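Salicylaldehyde dehydrogenase NahF (Pseudomonas putida, PDB 4JZ6) probably catalyses the NAD+-dependent oxidation of salicylaldehyde to salicylate, a step in bacterial naphthalene degradation. Local coordinates at residues V249-I252 / I253-A257; N451-T454 / V455-E458; P78-R81 / R82-L85. All coordinates share one frame; numbering follows the deposited sequence.

Contact 1 (V249-I252 / I253-A257)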
loop_
_atom_site.group_PDB
_atom_site.type_symbol
_atom_site.label_atom_id
_atom_site.label_comp_id
_atom_site.label_asym_id
_atom_site.label_seq_id
_atom_site.Cartn_x
_atom_site.Cartn_y
_atom_site.Cartn_z
ATOM N N VAL A 249 12.035 5.196 -12.265
ATOM C CA VAL A 249 10.716 5.497 -12.810
ATOM C C VAL A 249 9.596 5.241 -11.793
ATOM O O VAL A 249 8.595 5.969 -11.753
ATOM C CB VAL A 249 10.457 4.698 -14.104
ATOM C CG1 VAL A 249 9.135 5.095 -14.724
ATOM C CG2 VAL A 249 11.587 4.923 -15.091
ATOM N N GLY A 250 9.778 4.205 -10.975
ATOM C CA GLY A 250 8.797 3.818 -9.977
ATOM C C GLY A 250 8.442 4.943 -9.022
ATOM O O GLY A 250 7.261 5.162 -8.715
ATOM N N SER A 251 9.463 5.657 -8.549
ATOM C CA SER A 251 9.247 6.807 -7.677
ATOM C C SER A 251 8.379 7.860 -8.364
ATOM O O SER A 251 7.415 8.367 -7.786
ATOM C CB SER A 251 10.580 7.425 -7.254
ATOM O OG SER A 251 10.369 8.610 -6.505
ATOM N N ILE A 252 8.725 8.172 -9.608
ATOM C CA ILE A 252 7.973 9.131 -10.401
ATOM C C ILE A 252 6.508 8.720 -10.569
ATOM O O ILE A 252 5.611 9.549 -10.407
ATOM C CB ILE A 252 8.642 9.343 -11.763
ATOM C CG1 ILE A 252 10.070 9.849 -11.559
ATOM C CG2 ILE A 252 7.852 10.328 -12.602
ATOM C CD1 ILE A 252 10.831 10.051 -12.847
ATOM N N ILE A 253 6.269 7.446 -10.878
ATOM C CA ILE A 253 4.905 6.916 -10.953
ATOM C C ILE A 253 4.163 7.117 -9.630
ATOM O O ILE A 253 3.026 7.600 -9.611
ATOM C CB ILE A 253 4.879 5.412 -11.376
ATOM C CG1 ILE A 253 4.490 5.271 -12.850
ATOM C CG2 ILE A 253 3.880 4.623 -10.570
ATOM C CD1 ILE A 253 5.594 5.602 -13.802
ATOM N N ALA A 254 4.821 6.772 -8.526
ATOM C CA ALA A 254 4.192 6.844 -7.213
ATOM C C ALA A 254 3.909 8.288 -6.827
ATOM O O ALA A 254 2.879 8.585 -6.229
ATOM C CB ALA A 254 5.065 6.167 -6.168
ATOM N N GLN A 255 4.825 9.183 -7.181
ATOM C CA GLN A 255 4.628 10.608 -6.943
ATOM C C GLN A 255 3.380 11.127 -7.652
ATOM O O GLN A 255 2.649 11.964 -7.117
ATOM C CB GLN A 255 5.863 11.402 -7.372
ATOM C CG GLN A 255 7.070 11.156 -6.489
ATOM C CD GLN A 255 8.303 11.897 -6.949
ATOM O OE1 GLN A 255 9.281 11.283 -7.383
ATOM N NE2 GLN A 255 8.275 13.226 -6.842
ATOM N N LYS A 256 3.128 10.613 -8.850
ATOM C CA LYS A 256 1.950 11.014 -9.605
ATOM C C LYS A 256 0.699 10.455 -8.949
ATOM O O LYS A 256 -0.300 11.160 -8.797
ATOM C CB LYS A 256 2.052 10.548 -11.058
ATOM C CG LYS A 256 3.196 11.188 -11.831
ATOM C CD LYS A 256 2.922 12.660 -12.120
ATOM C CE LYS A 256 3.996 13.252 -13.029
ATOM N NZ LYS A 256 3.755 14.697 -13.321
ATOM N N ALA A 257 0.757 9.192 -8.547
ATOM C CA ALA A 257 -0.391 8.558 -7.919
ATOM C C ALA A 257 -0.710 9.194 -6.560
ATOM O O ALA A 257 -1.864 9.191 -6.111
ATOM C CB ALA A 257 -0.154 7.082 -7.770
#

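Contact 2 (N451-T454 / V455-E458)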
loop_
_atom_site.group_PDB
_atom_site.type_symbol
_atom_site.label_atom_id
_atom_site.label_comp_id
_atom_site.label_asym_id
_atom_site.label_seq_id
_atom_site.Cartn_x
_atom_site.Cartn_y
_atom_site.Cartn_z
ATOM N N ASN A 451 20.138 -22.252 0.704
ATOM C CA ASN A 451 20.788 -23.142 -0.249
ATOM C C ASN A 451 20.040 -23.194 -1.590
ATOM O O ASN A 451 19.883 -24.253 -2.193
ATOM C CB ASN A 451 20.985 -24.532 0.356
ATOM C CG ASN A 451 21.910 -24.514 1.554
ATOM O OD1 ASN A 451 23.004 -23.956 1.499
ATOM N ND2 ASN A 451 21.472 -25.117 2.649
ATOM N N GLY A 452 19.589 -22.029 -2.046
ATOM C CA GLY A 452 18.947 -21.905 -3.340
ATOM C C GLY A 452 19.403 -20.665 -4.086
ATOM O O GLY A 452 20.026 -19.780 -3.500
ATOM N N SER A 453 19.096 -20.591 -5.377
ATOM C CA SER A 453 19.483 -19.431 -6.173
ATOM C C SER A 453 18.640 -18.215 -5.806
ATOM O O SER A 453 17.649 -18.335 -5.083
ATOM C CB SER A 453 19.341 -19.728 -7.668
ATOM O OG SER A 453 17.999 -19.580 -8.100
ATOM N N THR A 454 19.025 -17.049 -6.318
ATOM C CA THR A 454 18.247 -15.829 -6.106
ATOM C C THR A 454 17.116 -15.691 -7.117
ATOM O O THR A 454 16.252 -14.831 -6.967
ATOM C CB THR A 454 19.115 -14.559 -6.227
ATOM O OG1 THR A 454 19.391 -14.298 -7.613
ATOM C CG2 THR A 454 20.413 -14.705 -5.431
ATOM N N VAL A 455 17.131 -16.527 -8.152
ATOM C CA VAL A 455 16.138 -16.432 -9.221
ATOM C C VAL A 455 15.054 -17.506 -9.092
ATOM O O VAL A 455 15.128 -18.582 -9.711
ATOM C CB VAL A 455 16.808 -16.471 -10.616
ATOM C CG1 VAL A 455 15.772 -16.395 -11.731
ATOM C CG2 VAL A 455 17.799 -15.334 -10.745
ATOM N N GLN A 456 14.055 -17.218 -8.262
ATOM C CA GLN A 456 12.929 -18.131 -8.070
ATOM C C GLN A 456 11.619 -17.355 -8.007
ATOM O O GLN A 456 11.588 -16.197 -7.591
ATOM C CB GLN A 456 13.112 -18.958 -6.792
ATOM C CG GLN A 456 14.372 -19.808 -6.782
ATOM C CD GLN A 456 14.575 -20.563 -5.480
ATOM O OE1 GLN A 456 13.642 -21.154 -4.934
ATOM N NE2 GLN A 456 15.803 -20.548 -4.977
ATOM N N ASN A 457 10.543 -18.006 -8.438
ATOM C CA ASN A 457 9.203 -17.434 -8.379
ATOM C C ASN A 457 8.172 -18.519 -8.577
ATOM O O ASN A 457 8.158 -19.199 -9.605
ATOM C CB ASN A 457 9.011 -16.336 -9.428
ATOM C CG ASN A 457 7.657 -15.626 -9.317
ATOM O OD1 ASN A 457 7.080 -15.215 -10.331
ATOM N ND2 ASN A 457 7.152 -15.478 -8.099
ATOM N N GLU A 458 7.314 -18.695 -7.579
ATOM C CA GLU A 458 6.211 -19.647 -7.672
ATOM C C GLU A 458 4.925 -18.849 -7.453
ATOM O O GLU A 458 4.915 -17.878 -6.707
ATOM C CB GLU A 458 6.399 -20.762 -6.626
ATOM C CG GLU A 458 7.719 -21.531 -6.782
ATOM C CD GLU A 458 7.929 -22.618 -5.733
ATOM O OE1 GLU A 458 6.972 -23.362 -5.435
ATOM O OE2 GLU A 458 9.059 -22.730 -5.207
#

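Contact 3 (P78-R81 / R82-L85)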
loop_
_atom_site.group_PDB
_atom_site.type_symbol
_atom_site.label_atom_id
_atom_site.label_comp_id
_atom_site.label_asym_id
_atom_site.label_seq_id
_atom_site.Cartn_x
_atom_site.Cartn_y
_atom_site.Cartn_z
ATOM N N PRO A 78 -17.761 -16.563 -9.718
ATOM C CA PRO A 78 -16.467 -17.245 -9.594
ATOM C C PRO A 78 -16.288 -18.393 -10.578
ATOM O O PRO A 78 -15.168 -18.620 -11.043
ATOM C CB PRO A 78 -16.486 -17.792 -8.163
ATOM C CG PRO A 78 -17.918 -17.792 -7.760
ATOM C CD PRO A 78 -18.526 -16.619 -8.460
ATOM N N SER A 79 -17.362 -19.114 -10.880
ATOM C CA SER A 79 -17.261 -20.260 -11.776
ATOM C C SER A 79 -16.822 -19.830 -13.172
ATOM O O SER A 79 -15.921 -20.421 -13.763
ATOM C CB SER A 79 -18.586 -21.010 -11.840
ATOM O OG SER A 79 -18.762 -21.812 -10.685
ATOM N N GLU A 80 -17.456 -18.784 -13.683
ATOM C CA GLU A 80 -17.149 -18.280 -15.012
ATOM C C GLU A 80 -15.755 -17.657 -15.082
ATOM O O GLU A 80 -15.039 -17.843 -16.065
ATOM C CB GLU A 80 -18.222 -17.283 -15.459
ATOM C CG GLU A 80 -18.035 -16.735 -16.860
ATOM C CD GLU A 80 -18.178 -17.790 -17.938
ATOM O OE1 GLU A 80 -18.512 -18.955 -17.617
ATOM O OE2 GLU A 80 -17.951 -17.459 -19.122
ATOM N N ARG A 81 -15.370 -16.926 -14.039
ATOM C CA ARG A 81 -14.033 -16.340 -13.979
ATOM C C ARG A 81 -12.955 -17.422 -14.021
ATOM O O ARG A 81 -11.986 -17.323 -14.777
ATOM C CB ARG A 81 -13.874 -15.451 -12.741
ATOM C CG ARG A 81 -14.132 -13.970 -13.023
ATOM C CD ARG A 81 -14.006 -13.093 -11.788
ATOM N NE ARG A 81 -15.195 -13.156 -10.944
ATOM C CZ ARG A 81 -15.212 -13.628 -9.698
ATOM N NH1 ARG A 81 -14.096 -14.077 -9.134
ATOM N NH2 ARG A 81 -16.349 -13.643 -9.009
ATOM N N ARG A 82 -13.140 -18.464 -13.220
ATOM C CA ARG A 82 -12.199 -19.573 -13.194
ATOM C C ARG A 82 -12.104 -20.257 -14.562
ATOM O O ARG A 82 -11.005 -20.549 -15.044
ATOM C CB ARG A 82 -12.590 -20.578 -12.109
ATOM C CG ARG A 82 -11.754 -21.850 -12.094
ATOM C CD ARG A 82 -12.154 -22.744 -10.936
ATOM N NE ARG A 82 -11.759 -22.162 -9.657
ATOM C CZ ARG A 82 -12.341 -22.428 -8.490
ATOM N NH1 ARG A 82 -13.365 -23.267 -8.419
ATOM N NH2 ARG A 82 -11.894 -21.847 -7.389
ATOM N N ARG A 83 -13.255 -20.504 -15.184
ATOM C CA ARG A 83 -13.296 -21.186 -16.475
ATOM C C ARG A 83 -12.521 -20.386 -17.518
ATOM O O ARG A 83 -11.694 -20.927 -18.254
ATOM C CB ARG A 83 -14.742 -21.360 -16.940
ATOM C CG ARG A 83 -14.952 -22.544 -17.865
ATOM C CD ARG A 83 -16.074 -22.295 -18.863
ATOM N NE ARG A 83 -15.627 -21.441 -19.962
ATOM C CZ ARG A 83 -16.246 -20.329 -20.344
ATOM N NH1 ARG A 83 -17.348 -19.946 -19.723
ATOM N NH2 ARG A 83 -15.770 -19.607 -21.353
ATOM N N LEU A 84 -12.798 -19.087 -17.558
ATOM C CA LEU A 84 -12.173 -18.177 -18.505
ATOM C C LEU A 84 -10.661 -18.110 -18.335
ATOM O O LEU A 84 -9.917 -18.216 -19.310
ATOM C CB LEU A 84 -12.794 -16.784 -18.376
ATOM C CG LEU A 84 -14.199 -16.659 -18.970
ATOM C CD1 LEU A 84 -14.920 -15.438 -18.431
ATOM C CD2 LEU A 84 -14.095 -16.598 -20.477
ATOM N N LEU A 85 -10.207 -17.941 -17.099
ATOM C CA LEU A 85 -8.778 -17.841 -16.828
ATOM C C LEU A 85 -8.054 -19.144 -17.146
ATOM O O LEU A 85 -6.965 -19.137 -17.718
ATOM C CB LEU A 85 -8.525 -17.438 -15.374
ATOM C CG LEU A 85 -8.377 -15.950 -15.062
ATOM C CD1 LEU A 85 -8.646 -15.099 -16.294
ATOM C CD2 LEU A 85 -9.291 -15.569 -13.915
#

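Contact 1 (V249-I252 / I253-A257)
The backbone N-H of Gln-255 donates to the carbonyl O of Ser-251 over 2.8 Å, with an angle of 159° at the hydrogen. The same two residues meet again through their side chains. Ser-251 places OG anti to its own backbone N (chi1 175°), turned toward the following turn of the helix. There OG is hydrogen-bonded to Ala-258 O of the second subunit, and Gln-255 OE1 lies 3.0 Å from Ser-251 OG. Gln-255 reaches this position as an extended chain; on the way its CG passes 3.1 Å from Ser-251 O, so the aliphatic part covers a carbonyl already bound by the backbone. These turns belong to helix 247-259, the crossover helix of the beta-alpha-beta unit between strands 240-244 and 264-267 in the Rossmann-like domain, and Ser-251, Ala-254 and Gln-255 all touch the second subunit. Another side of the helix packs onto its own sheet: Val-249 CG1 meets Ile-253 CD1 at 3.7 Å, the two side chains crossing obliquely, and both residues rest on Phe-243. Ala-254 touches Leu-266 of the neighbouring strand, and its side chain lies about 5 Å from a bound salicylaldehyde. A chi1 of -64° brings Lys-256 CG to 3.2 Å from Ile-252 O.

Contact 2 (N451-T454 / V455-E458)
Ser-453 and Val-455 close an ST turn: the backbone N of Val-455 donates to Ser-453 OG, two residues back, at 3.2 Å. The hydroxyl can serve because chi1 of 81° sets OG between the backbone N and the carbonyl carbon of its own residue, over the peptide that follows. The second link of the first shell comes from Gln-456, whose side-chain NE2 turns back along the loop to donate to Ser-453 O at 2.9 Å. This bond is bent, 135° at the hydrogen, and NE2 approaches from 27° outside the carbonyl plane. A long, weak bond from Gln-456 N to Thr-454 O (3.5 Å) spans Val-455.

The next shell fixes these groups in place. Gln-456 NE2 is also hydrogen-bonded to Glu-492 OE2 of the second subunit, tying the turn to the dimer interface, while Ser-453 lies against Ala-288 and Phe-291 of helix 282-294. Thr-454 O accepts from Ser-425 OG. The loop itself leaves strand 447-450, outermost in this chain's own sheet, in the catalytic domain of the aldehyde dehydrogenase fold, and runs on to Asn-457, which touches a bound salicylaldehyde. Val-455 packs on Leu-295 and on Ile-300, a residue of a salicylaldehyde pocket. Thr-454 OG1, hydrogen-bonded to the O of Met-302 from the same pocket and to Thr-304 OG1, sits 3.7 Å from Val-455 CG2.

Contact 3 (P78-R81 / R82-L85)
The guanidinium of Arg-83 presents NH1 to the carboxylate of Glu-80, with OE1 at the guanidinium edge and near its plane. The two flat groups are turned 62° apart, so this is no coplanar, two-nitrogen pairing: a single nitrogen makes the salt bridge, Arg-83 NH1 lying 2.6 Å from Glu-80 OE1. A weak hydrogen bond to OE2, only 129° at the hydrogen, belongs to it as well. Because NH1 also comes within 2.9 Å of Glu-80 CD, the exact placement of the pair is doubtful. A second guanidinium, that of Arg-81, carries Pro-78 CA on one face, 3.5 Å above the plane and offset toward its rim; its NH2 is hydrogen-bonded to Val-76 O. Glu-80 has CG anti to the backbone N (chi1 -178°), which lays CG against Leu-84 CD1 at 3.7 Å, and the bend at chi2 then carries the carboxylate alongside Arg-83. Replacing Glu-80 by an alanine would probably leave the Arg-83 guanidinium without this countercharge and strip Leu-84 CD1 of part of its cover. In the backbone, Leu-84 N donates to Glu-80 O at 3.0 Å. Leu-84 and Arg-81 pack on Trp-73 of helix 56-73, Leu-85 on Phe-125 and Ala-129 of helix 111-130. With Glu-80 and Arg-83 paired at the surface and Leu-84 and Leu-85 buried, these are the first turns of amphipathic helix 78-94.

Along the chain contact 3 comes first, then contact 1, then contact 2; all belong to the aldehyde dehydrogenase fold, and none touches another. The centres of contact 1 and contact 2 are about 28 Å apart. Between the centres of contact 1 and contact 3 the distance is about 33 Å, and between those of contact 2 and contact 3 about 30 Å. Contact 1 sits on the crossover helix 247-259 of one sheet, contact 2 in the loop leaving strand 447-450 of another, on opposite sides of the chain's centre, so the helix flanking one sheet and the loop leaving the other both meet the partner subunit. Contact 3, on helix 78-94, touches no other chain of the assembly and lies away from the salicylaldehyde pockets.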